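Local structure of putative exported protein (Bordetella pertussis Tohama I, 2PFY) at residues L66-G71 against I79-F84; F142-Y145 against T149-M152; A154-V159 against K271-I276. The protein probably serves as a periplasmic solute receptor of a tripartite ATP-independent (TRAP) transport system, binding pyroglutamic acid for uptake. All blocks are in the same frame, centred on the assembly; numbering follows the deposited sequence.

How the contacts relate
Strand 62-66 runs into the loop that holds contact 1, where L66-G71 and I79-F84 meet after a short excursion of seven residues. Further along, contact 2 closes a still tighter turn, joining the end of strand 141-144 to helix 147-155 beside the ligand. Contact 3 starts in the last turn of that helix and reaches across 111 intervening residues to helix 267-287. The three follow one another along the chain without nesting or crossing, yet they touch in space: L66 and P83 pack on contact 2, P83 and F84 on contact 3, while contacts 2 and 3 share helix 147-155. Together they join the loop after strand 62-66, the beta-alpha-beta unit 141-162 and helix 267-287.

Contact 1: residues L66-G71 against I79-F84; sequences LVSALG and IDSVPF
S68 lays its CB against the carboxylate of D80, with CB 3.7 Å from OD1, and the hydroxyl of S81 lies alongside the same carbon. V67 adds the apolar flank, its CB 3.9 Å from D80 OD2. No direct hydrogen bond crosses between L66-G71 and I79-F84; two waters do that work. Water 1 accepts from S68 N at 2.8 Å and donates to D80 OD2 at 2.6 Å. Water 2 links the two hydroxyls, 2.6 Å from S68 OG and 2.7 Å from S81 OG, to which it donates. S68 OG sits between the backbone N and the carbonyl carbon (chi1 57°), within bonding distance of water 2. Within I79-F84, S81 OG donates to D80 OD1 over 2.9 Å, meeting the oxygen from its anti side and 33° out of the carboxylate plane. D80 OD2 also receives the backbone N-H of Q208, at the start of strand 208-214, and the backbone of V67 is hydrogen-bonded to the same residue. L66, the neighbour of V67, lines the pyroglutamic acid pocket, and the S68 side chain lies about 7 Å from the ligand. The case illustrates how two short 3-10 turns can be joined through solvent. With S81, water 1 and the Q208 amide all donating to it, the D80 carboxylate is well supplied with partners in a buried setting, which would probably stabilise its ionised form.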
loop_
_atom_site.group_PDB
_atom_site.type_symbol
_atom_site.label_atom_id
_atom_site.label_comp_id
_atom_site.label_asym_id
_atom_site.label_seq_id
_atom_site.Cartn_x
_atom_site.Cartn_y
_atom_site.Cartn_z
ATOM N N LEU A 66 2.583 -0.097 4.260
ATOM C CA LEU A 66 1.590 -0.799 3.472
ATOM C C LEU A 66 0.786 -1.674 4.429
ATOM O O LEU A 66 1.367 -2.492 5.165
ATOM C CB LEU A 66 2.316 -1.686 2.440
ATOM C CG LEU A 66 1.444 -2.441 1.433
ATOM C CD1 LEU A 66 0.850 -1.448 0.405
ATOM C CD2 LEU A 66 2.237 -3.567 0.741
ATOM N N VAL A 67 -0.537 -1.515 4.414
ATOM C CA VAL A 67 -1.443 -2.276 5.303
ATOM C C VAL A 67 -1.225 -3.787 5.137
ATOM O O VAL A 67 -1.012 -4.527 6.133
ATOM C CB VAL A 67 -2.955 -1.899 5.038
ATOM C CG1 VAL A 67 -3.910 -2.845 5.811
ATOM C CG2 VAL A 67 -3.216 -0.435 5.390
ATOM N N SER A 68 -1.215 -4.236 3.874
ATOM C CA SER A 68 -1.048 -5.649 3.557
ATOM C C SER A 68 0.330 -6.226 3.914
ATOM O O SER A 68 0.544 -7.434 3.785
ATOM C CB SER A 68 -1.395 -5.898 2.079
ATOM O OG SER A 68 -0.572 -5.082 1.253
ATOM N N ALA A 69 1.264 -5.391 4.389
ATOM C CA ALA A 69 2.507 -5.909 4.982
ATOM C C ALA A 69 2.229 -6.729 6.262
ATOM O O ALA A 69 3.068 -7.527 6.683
ATOM C CB ALA A 69 3.508 -4.784 5.277
ATOM N N LEU A 70 1.065 -6.520 6.868
ATOM C CA LEU A 70 0.651 -7.299 8.050
ATOM C C LEU A 70 -0.173 -8.555 7.724
ATOM O O LEU A 70 -0.598 -9.269 8.640
ATOM C CB LEU A 70 -0.081 -6.404 9.058
ATOM C CG LEU A 70 0.777 -5.417 9.905
ATOM C CD1 LEU A 70 1.571 -4.415 9.058
ATOM C CD2 LEU A 70 -0.135 -4.674 10.863
ATOM N N GLY A 71 -0.346 -8.835 6.424
ATOM C CA GLY A 71 -1.234 -9.888 5.923
ATOM C C GLY A 71 -0.878 -11.314 6.327
ATOM O O GLY A 71 -1.759 -12.104 6.660
ATOM N N ILE A 79 -7.058 -7.896 2.659
ATOM C CA ILE A 79 -8.253 -7.912 1.816
ATOM C C ILE A 79 -8.183 -6.874 0.679
ATOM O O ILE A 79 -8.814 -7.047 -0.356
ATOM C CB ILE A 79 -9.609 -7.794 2.646
ATOM C CG1 ILE A 79 -10.838 -8.156 1.810
ATOM C CG2 ILE A 79 -9.821 -6.399 3.229
ATOM C CD1 ILE A 79 -10.862 -9.568 1.239
ATOM N N ASP A 80 -7.403 -5.816 0.877
ATOM C CA ASP A 80 -7.232 -4.767 -0.122
ATOM C C ASP A 80 -6.369 -5.201 -1.312
ATOM O O ASP A 80 -6.190 -4.432 -2.283
ATOM C CB ASP A 80 -6.673 -3.472 0.535
ATOM C CG ASP A 80 -5.216 -3.612 0.997
ATOM O OD1 ASP A 80 -4.588 -4.662 0.754
ATOM O OD2 ASP A 80 -4.690 -2.671 1.625
ATOM N N SER A 81 -5.838 -6.422 -1.247
ATOM C CA SER A 81 -4.975 -6.943 -2.302
ATOM C C SER A 81 -5.572 -8.129 -3.082
ATOM O O SER A 81 -4.876 -8.749 -3.884
ATOM C CB SER A 81 -3.589 -7.296 -1.749
ATOM O OG SER A 81 -2.970 -6.147 -1.167
ATOM N N VAL A 82 -6.839 -8.457 -2.832
ATOM C CA VAL A 82 -7.521 -9.509 -3.604
ATOM C C VAL A 82 -7.875 -8.981 -5.004
ATOM O O VAL A 82 -8.623 -8.012 -5.107
ATOM C CB VAL A 82 -8.822 -9.998 -2.914
ATOM C CG1 VAL A 82 -9.605 -10.975 -3.863
ATOM C CG2 VAL A 82 -8.532 -10.626 -1.530
ATOM N N PRO A 83 -7.309 -9.580 -6.071
ATOM C CA PRO A 83 -7.561 -9.036 -7.411
ATOM C C PRO A 83 -9.030 -8.926 -7.778
ATOM O O PRO A 83 -9.825 -9.856 -7.533
ATOM C CB PRO A 83 -6.784 -9.977 -8.344
ATOM C CG PRO A 83 -5.651 -10.526 -7.460
ATOM C CD PRO A 83 -6.342 -10.699 -6.101
ATOM N N PHE A 84 -9.390 -7.756 -8.288
ATOM C CA PHE A 84 -10.712 -7.458 -8.820
ATOM C C PHE A 84 -11.895 -7.486 -7.834
ATOM O O PHE A 84 -13.061 -7.336 -8.237
ATOM C CB PHE A 84 -10.949 -8.260 -10.102
ATOM C CG PHE A 84 -9.951 -7.943 -11.143
ATOM C CD1 PHE A 84 -9.996 -6.727 -11.798
ATOM C CD2 PHE A 84 -8.881 -8.792 -11.377
ATOM C CE1 PHE A 84 -9.030 -6.389 -12.742
ATOM C CE2 PHE A 84 -7.901 -8.463 -12.323
ATOM C CZ PHE A 84 -7.983 -7.270 -13.012
HETATM O O HOH W 1 -2.079 -2.818 1.632
HETATM O O HOH W 2 -0.305 -6.420 -1.012
#

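Contact 2: residues F142-Y145 against T149-M152; sequences FRAY and TSHM. With PCA (pyroglutamic acid), chain E.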
loop_
_atom_site.group_PDB
_atom_site.type_symbol
_atom_site.label_atom_id
_atom_site.label_comp_id
_atom_site.label_asym_id
_atom_site.label_seq_id
_atom_site.Cartn_x
_atom_site.Cartn_y
_atom_site.Cartn_z
ATOM N N PHE A 142 9.148 -12.423 -11.242
ATOM C CA PHE A 142 8.140 -11.387 -11.167
ATOM C C PHE A 142 8.189 -10.817 -9.745
ATOM O O PHE A 142 8.103 -11.558 -8.760
ATOM C CB PHE A 142 6.775 -11.986 -11.509
ATOM C CG PHE A 142 5.682 -10.956 -11.719
ATOM C CD1 PHE A 142 5.277 -10.604 -13.010
ATOM C CD2 PHE A 142 5.056 -10.338 -10.615
ATOM C CE1 PHE A 142 4.254 -9.669 -13.199
ATOM C CE2 PHE A 142 4.042 -9.373 -10.796
ATOM C CZ PHE A 142 3.639 -9.040 -12.081
ATOM N N ARG A 143 8.363 -9.507 -9.638
ATOM C CA ARG A 143 8.432 -8.862 -8.322
ATOM C C ARG A 143 7.174 -9.073 -7.494
ATOM O O ARG A 143 6.057 -8.838 -7.976
ATOM C CB ARG A 143 8.659 -7.353 -8.469
ATOM C CG ARG A 143 8.713 -6.621 -7.103
ATOM C CD ARG A 143 8.723 -5.140 -7.244
ATOM N NE ARG A 143 8.691 -4.544 -5.902
ATOM C CZ ARG A 143 7.874 -3.565 -5.531
ATOM N NH1 ARG A 143 7.076 -3.002 -6.432
ATOM N NH2 ARG A 143 7.899 -3.111 -4.264
ATOM N N ALA A 144 7.350 -9.495 -6.243
ATOM C CA ALA A 144 6.265 -9.476 -5.250
ATOM C C ALA A 144 6.671 -8.503 -4.141
ATOM O O ALA A 144 7.848 -8.254 -3.966
ATOM C CB ALA A 144 6.053 -10.873 -4.641
ATOM N N TYR A 145 5.705 -7.943 -3.408
ATOM C CA TYR A 145 6.057 -6.962 -2.371
ATOM C C TYR A 145 5.329 -7.174 -1.052
ATOM O O TYR A 145 5.399 -6.336 -0.141
ATOM C CB TYR A 145 5.901 -5.518 -2.880
ATOM C CG TYR A 145 4.522 -5.120 -3.343
ATOM C CD1 TYR A 145 3.451 -5.051 -2.445
ATOM C CD2 TYR A 145 4.291 -4.763 -4.682
ATOM C CE1 TYR A 145 2.207 -4.677 -2.860
ATOM C CE2 TYR A 145 3.024 -4.393 -5.116
ATOM C CZ TYR A 145 1.981 -4.355 -4.202
ATOM O OH TYR A 145 0.713 -3.984 -4.567
ATOM N N THR A 149 0.775 -10.485 -2.786
ATOM C CA THR A 149 1.332 -10.447 -4.132
ATOM C C THR A 149 2.273 -11.619 -4.467
ATOM O O THR A 149 2.391 -11.992 -5.639
ATOM C CB THR A 149 2.015 -9.073 -4.468
ATOM O OG1 THR A 149 3.031 -8.778 -3.500
ATOM C CG2 THR A 149 0.969 -7.937 -4.534
ATOM N N SER A 150 2.951 -12.177 -3.462
ATOM C CA SER A 150 3.717 -13.424 -3.642
ATOM C C SER A 150 2.822 -14.592 -4.064
ATOM O O SER A 150 3.120 -15.293 -5.043
ATOM C CB SER A 150 4.439 -13.813 -2.351
ATOM O OG SER A 150 5.712 -13.225 -2.289
ATOM N N HIS A 151 1.733 -14.777 -3.321
ATOM C CA HIS A 151 0.724 -15.765 -3.639
ATOM C C HIS A 151 0.099 -15.520 -5.031
ATOM O O HIS A 151 -0.033 -16.447 -5.841
ATOM C CB HIS A 151 -0.350 -15.771 -2.549
ATOM C CG HIS A 151 -1.361 -16.867 -2.707
ATOM N ND1 HIS A 151 -2.704 -16.684 -2.448
ATOM C CD2 HIS A 151 -1.226 -18.155 -3.103
ATOM C CE1 HIS A 151 -3.353 -17.814 -2.675
ATOM N NE2 HIS A 151 -2.477 -18.723 -3.068
HETATM N N MSE A 152 -0.260 -14.270 -5.316
HETATM C CA MSE A 152 -0.831 -13.917 -6.606
HETATM C C MSE A 152 0.105 -14.274 -7.768
HETATM O O MSE A 152 -0.343 -14.839 -8.780
HETATM C CB MSE A 152 -1.195 -12.435 -6.636
HETATM C CG MSE A 152 -1.826 -11.963 -7.945
HETATM SE SE MSE A 152 -1.677 -10.027 -7.999
HETATM C CE MSE A 152 0.325 -9.952 -8.343
HETATM N N PCA E . 3.615 0.765 -4.597
HETATM C CA PCA E . 4.069 -0.076 -3.465
HETATM C CB PCA E . 2.919 -0.917 -2.967
HETATM C CG PCA E . 1.764 -0.627 -3.877
HETATM C CD PCA E . 2.253 0.422 -4.819
HETATM O OE PCA E . 1.551 0.973 -5.660
HETATM C C PCA E . 5.218 -0.966 -3.899
HETATM O O PCA E . 5.939 -1.586 -3.109
HETATM O OXT PCA E . 5.440 -1.072 -5.091
#
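The first half of a beta-alpha-beta unit, strand 141-144 leading into helix 147-155, supplies R143 and Y145 to the pyroglutamic acid pocket, and its turn is held by Y145 and T149. Y145 N donates to T149 OG1 over 2.8 Å in a nearly straight bond (168°). For T149 this uses the OG1 position between backbone N and carbonyl carbon (chi1 56°), and the same torsion sends CG2 over the tyrosine ring: a CH-pi contact, 4.0 Å from the Y145 centroid and 22° off the normal. The ligand's CB lies over the opposite face, toward the rim, so the ring is sandwiched between helix and ligand. R143 shows how the strand then serves the ligand. Its side chain, extended from CG to NE, delivers the guanidinium edge-on to the carboxylate, with NH1 to PCA OXT at 2.9 Å and NH2 to PCA O at 2.7 Å. One guanidinium face carries Y145 CD2, 3.6 Å above the plane, while NE is hydrogen-bonded to V163 O; together these restrict the group's rotation. R48, another direct ligand partner, bonds Y145 O through NH1 and the ligand through NH2. Further back along the strand, A144 CB approaches S150 OG at 3.3 Å, and F142 meets the CE of M152, a selenomethionine, obliquely at 4.5 Å. Around this core, the backbone of strand 141-144 pairs with that of strand 159-162, the parallel partner that ends the unit. M152 reaches L181 of strand 180-182, and both M152 and H151 touch M280, so helix 147-155 lies between strands and helix 267-287.

Contact 3: residues A154-V159 against K271-I276; sequences ALMGAV and KELQAI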
loop_
_atom_site.group_PDB
_atom_site.type_symbol
_atom_site.label_atom_id
_atom_site.label_comp_id
_atom_site.label_asym_id
_atom_site.label_seq_id
_atom_site.Cartn_x
_atom_site.Cartn_y
_atom_site.Cartn_z
ATOM N N ALA A 154 2.523 -16.493 -7.875
ATOM C CA ALA A 154 2.660 -17.944 -7.994
ATOM C C ALA A 154 1.473 -18.502 -8.795
ATOM O O ALA A 154 1.662 -19.284 -9.737
ATOM C CB ALA A 154 2.749 -18.588 -6.626
ATOM N N LEU A 155 0.268 -18.044 -8.461
ATOM C CA LEU A 155 -0.938 -18.412 -9.198
ATOM C C LEU A 155 -0.938 -17.983 -10.666
ATOM O O LEU A 155 -1.620 -18.599 -11.503
ATOM C CB LEU A 155 -2.166 -17.865 -8.494
ATOM C CG LEU A 155 -2.452 -18.425 -7.099
ATOM C CD1 LEU A 155 -3.597 -17.650 -6.499
ATOM C CD2 LEU A 155 -2.743 -19.930 -7.147
HETATM N N MSE A 156 -0.189 -16.929 -10.972
HETATM C CA MSE A 156 -0.030 -16.473 -12.350
HETATM C C MSE A 156 0.904 -17.394 -13.160
HETATM O O MSE A 156 0.960 -17.298 -14.385
HETATM C CB MSE A 156 0.514 -15.036 -12.381
HETATM C CG MSE A 156 -0.479 -13.958 -12.013
HETATM SE SE MSE A 156 0.425 -12.253 -11.645
HETATM C CE MSE A 156 1.574 -11.965 -13.182
ATOM N N GLY A 157 1.639 -18.268 -12.466
ATOM C CA GLY A 157 2.652 -19.115 -13.088
ATOM C C GLY A 157 4.014 -18.464 -13.161
ATOM O O GLY A 157 4.924 -18.985 -13.825
ATOM N N ALA A 158 4.165 -17.309 -12.494
ATOM C CA ALA A 158 5.431 -16.588 -12.486
ATOM C C ALA A 158 6.246 -17.051 -11.290
ATOM O O ALA A 158 5.736 -17.800 -10.465
ATOM C CB ALA A 158 5.177 -15.067 -12.421
ATOM N N VAL A 159 7.499 -16.619 -11.195
ATOM C CA VAL A 159 8.328 -16.995 -10.048
ATOM C C VAL A 159 8.426 -15.750 -9.132
ATOM O O VAL A 159 9.120 -14.796 -9.450
ATOM C CB VAL A 159 9.710 -17.536 -10.478
ATOM C CG1 VAL A 159 10.598 -17.827 -9.259
ATOM C CG2 VAL A 159 9.544 -18.829 -11.374
ATOM N N LYS A 271 -9.471 -11.831 -18.158
ATOM C CA LYS A 271 -10.144 -13.081 -17.787
ATOM C C LYS A 271 -9.363 -13.883 -16.743
ATOM O O LYS A 271 -9.928 -14.340 -15.765
ATOM C CB LYS A 271 -10.397 -13.956 -19.041
ATOM C CG LYS A 271 -11.831 -13.977 -19.503
ATOM C CD LYS A 271 -11.994 -14.786 -20.821
ATOM C CE LYS A 271 -12.374 -16.265 -20.605
ATOM N NZ LYS A 271 -11.238 -17.116 -20.149
ATOM N N GLU A 272 -8.065 -14.044 -16.956
ATOM C CA GLU A 272 -7.247 -14.925 -16.119
ATOM C C GLU A 272 -7.009 -14.338 -14.726
ATOM O O GLU A 272 -7.016 -15.067 -13.723
ATOM C CB GLU A 272 -5.925 -15.260 -16.819
ATOM C CG GLU A 272 -6.076 -16.172 -18.093
ATOM C CD GLU A 272 -4.818 -16.202 -18.977
ATOM O OE1 GLU A 272 -4.019 -15.216 -18.965
ATOM O OE2 GLU A 272 -4.629 -17.213 -19.707
ATOM N N LEU A 273 -6.804 -13.018 -14.655
ATOM C CA LEU A 273 -6.633 -12.339 -13.357
ATOM C C LEU A 273 -7.925 -12.341 -12.545
ATOM O O LEU A 273 -7.882 -12.454 -11.320
ATOM C CB LEU A 273 -6.120 -10.910 -13.551
ATOM C CG LEU A 273 -4.688 -10.749 -14.093
ATOM C CD1 LEU A 273 -4.322 -9.244 -14.291
ATOM C CD2 LEU A 273 -3.667 -11.427 -13.192
ATOM N N GLN A 274 -9.063 -12.207 -13.230
ATOM C CA GLN A 274 -10.385 -12.341 -12.603
ATOM C C GLN A 274 -10.566 -13.738 -11.988
ATOM O O GLN A 274 -11.080 -13.872 -10.875
ATOM C CB GLN A 274 -11.517 -12.019 -13.597
ATOM C CG GLN A 274 -11.673 -10.491 -13.882
ATOM C CD GLN A 274 -12.422 -10.146 -15.185
ATOM O OE1 GLN A 274 -12.980 -11.022 -15.858
ATOM N NE2 GLN A 274 -12.429 -8.858 -15.539
ATOM N N ALA A 275 -10.137 -14.767 -12.710
ATOM C CA ALA A 275 -10.175 -16.142 -12.181
ATOM C C ALA A 275 -9.224 -16.293 -10.984
ATOM O O ALA A 275 -9.594 -16.928 -9.981
ATOM C CB ALA A 275 -9.874 -17.181 -13.272
ATOM N N ILE A 276 -8.032 -15.676 -11.077
ATOM C CA ILE A 276 -7.099 -15.640 -9.946
ATOM C C ILE A 276 -7.713 -14.952 -8.710
ATOM O O ILE A 276 -7.502 -15.410 -7.589
ATOM C CB ILE A 276 -5.713 -15.047 -10.329
ATOM C CG1 ILE A 276 -4.919 -16.070 -11.155
ATOM C CG2 ILE A 276 -4.904 -14.628 -9.084
ATOM C CD1 ILE A 276 -3.650 -15.541 -11.708
#
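I276 N bonds to E272 O at 2.9 Å, an ordinary helical bond in the turn from which the I276 side chain points to L155 and M156. From there the isoleucine splits its two branches between the neighbours. Its CG2 meets L155 CD1 at 4.2 Å, the two side chains running antiparallel as they pass. The other branch, extended to CD1 (chi2 173°), reaches M156 CG at 3.6 Å and comes within 3.7 Å of L155 O. M156, a selenomethionine, lies roughly perpendicular to I276 and offers its CG to L273 CD2 as well, at 4.2 Å. Past that point its chain bends at chi3 (51°), carrying the methyl CE onto the F142 ring of strand 141-144. No hydrogen bond links the two segments: the attachment is apolar, with L155 at its more open margin and the other three residues buried. L134 touches both M156 and I276, and its backbone N is held by E272 OE1, which brings that loop onto the same apolar patch. L273 in turn packs on F84, linking helix 267-287 to the loop that follows strand 62-66. What lets the chain leave helix 147-155 here is a Schellman motif. G157 takes a positive phi of 88°, and its N bonds back to A154 O at 2.9 Å, one of two bonds into the last turn. The pattern is a glycine-terminated helix end inside a beta-alpha-beta crossover, directing the chain into strand 159-162 while a helix much later in the sequence packs against the exit.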